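Local coordinates for protein UDP-N-Acetylenolpyruvylglucosamine Reductase (Thermus caldophilus, PDB 2GQT) that uses bound FAD to reduce UDP-N-acetylenolpyruvylglucosamine to UDP-N-acetylmuramate, an NADPH-dependent step in peptidoglycan synthesis for the bacterial cell wall, at residues A[32-35]-A[36-40]. Residues are numbered along the deposited sequence; the frame is centred on the assembly and turned at random.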
loop_
_atom_site.group_PDB
_atom_site.type_symbol
_atom_site.label_atom_id
_atom_site.label_comp_id
_atom_site.label_asym_id
_atom_site.label_seq_id
_atom_site.Cartn_x
_atom_site.Cartn_y
_atom_site.Cartn_z
ATOM N N GLU A 32 -22.469 9.439 2.468
ATOM C CA GLU A 32 -23.174 9.518 3.751
ATOM C C GLU A 32 -22.686 8.482 4.763
ATOM O O GLU A 32 -22.560 8.779 5.950
ATOM C CB GLU A 32 -24.696 9.430 3.559
ATOM C CG GLU A 32 -25.320 10.686 2.958
ATOM C CD GLU A 32 -24.984 11.942 3.752
ATOM O OE1 GLU A 32 -25.173 11.944 4.989
ATOM O OE2 GLU A 32 -24.522 12.924 3.136
ATOM N N GLU A 33 -22.395 7.273 4.288
ATOM C CA GLU A 33 -21.837 6.238 5.149
ATOM C C GLU A 33 -20.436 6.630 5.633
ATOM O O GLU A 33 -20.100 6.400 6.788
ATOM C CB GLU A 33 -21.830 4.877 4.441
ATOM C CG GLU A 33 -23.227 4.235 4.335
ATOM C CD GLU A 33 -23.246 2.949 3.521
ATOM O OE1 GLU A 33 -24.347 2.409 3.265
ATOM O OE2 GLU A 33 -22.167 2.466 3.128
ATOM N N LEU A 34 -19.640 7.246 4.759
ATOM C CA LEU A 34 -18.316 7.755 5.160
ATOM C C LEU A 34 -18.417 8.834 6.241
ATOM O O LEU A 34 -17.654 8.812 7.209
ATOM C CB LEU A 34 -17.528 8.282 3.958
ATOM C CG LEU A 34 -16.073 8.662 4.266
ATOM C CD1 LEU A 34 -15.292 7.484 4.852
ATOM C CD2 LEU A 34 -15.392 9.197 3.030
ATOM N N LYS A 35 -19.361 9.763 6.080
ATOM C CA LYS A 35 -19.584 10.827 7.068
ATOM C C LYS A 35 -19.906 10.244 8.441
ATOM O O LYS A 35 -19.408 10.733 9.459
ATOM C CB LYS A 35 -20.679 11.793 6.600
ATOM C CG LYS A 35 -20.214 12.736 5.494
ATOM C CD LYS A 35 -21.367 13.307 4.683
ATOM C CE LYS A 35 -21.825 14.657 5.196
ATOM N NZ LYS A 35 -22.844 15.235 4.278
ATOM N N ARG A 36 -20.703 9.177 8.455
ATOM C CA ARG A 36 -21.085 8.495 9.689
ATOM C C ARG A 36 -19.927 7.714 10.324
ATOM O O ARG A 36 -19.697 7.802 11.530
ATOM C CB ARG A 36 -22.295 7.579 9.454
ATOM C CG ARG A 36 -22.727 6.790 10.679
ATOM C CD ARG A 36 -23.642 5.639 10.317
ATOM N NE ARG A 36 -23.491 4.541 11.270
ATOM C CZ ARG A 36 -23.875 3.286 11.054
ATOM N NH1 ARG A 36 -24.442 2.937 9.904
ATOM N NH2 ARG A 36 -23.686 2.373 11.994
ATOM N N ALA A 37 -19.196 6.957 9.508
ATOM C CA ALA A 37 -18.083 6.145 10.003
ATOM C C ALA A 37 -16.998 6.993 10.674
ATOM O O ALA A 37 -16.353 6.538 11.616
ATOM C CB ALA A 37 -17.486 5.330 8.868
ATOM N N THR A 38 -16.815 8.220 10.193
ATOM C CA THR A 38 -15.733 9.097 10.660
ATOM C C THR A 38 -16.111 9.964 11.866
ATOM O O THR A 38 -15.361 10.867 12.235
ATOM C CB THR A 38 -15.213 10.022 9.535
ATOM O OG1 THR A 38 -16.305 10.749 8.956
ATOM C CG2 THR A 38 -14.503 9.218 8.461
ATOM N N GLU A 39 -17.256 9.680 12.481
ATOM C CA GLU A 39 -17.737 10.461 13.625
ATOM C C GLU A 39 -17.013 10.109 14.920
ATOM O O GLU A 39 -17.121 10.833 15.911
ATOM C CB GLU A 39 -19.244 10.286 13.793
ATOM C CG GLU A 39 -20.068 11.042 12.767
ATOM C CD GLU A 39 -21.560 10.820 12.943
ATOM O OE1 GLU A 39 -21.946 9.912 13.710
ATOM O OE2 GLU A 39 -22.346 11.547 12.302
ATOM N N ALA A 40 -16.294 8.990 14.910
ATOM C CA ALA A 40 -15.440 8.593 16.019
ATOM C C ALA A 40 -14.040 8.280 15.481
ATOM O O ALA A 40 -13.878 8.122 14.265
ATOM C CB ALA A 40 -16.030 7.391 16.726
#
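The carbonyl oxygen of L34 takes the backbone N-H of T38 and has the hydroxyl of the same residue close by. The backbone N of T38 donates to L34 O at 3.2 Å, in the i to i+4 pattern of an alpha helix. The hydroxyl OG1 of T38 lies 2.9 Å from L34 O, probably a second bond, with K35 O a competing neighbour at 3.1 Å. With chi1 at 54°, OG1 is flanked by both backbone branches of T38 and points back to the last carbonyls of the helix. The methyl CG2 of T38 crosses the leucine side chain at an angle, 4.1 Å from L34 CD1. T38 is the first residue to leave helical geometry. Two residues earlier, R36 N donates to E32 O at 3.1 Å. On the outer face K35 NZ forms a salt bridge with E32 OE2 at 3.1 Å, meeting the carboxylate on its syn side. E39 packs its CG 3.4 Å from K35 O. The contact closes the C-terminal end of helix 31-37 in the FAD-binding domain. L34 and A37 face the sheet, against V28 of strand 22-28 and L65 and I63 of strand 61-65. F134 of strand 128-135 touches L34, K35 and T38, while R61 NH1 bonds to A37 O.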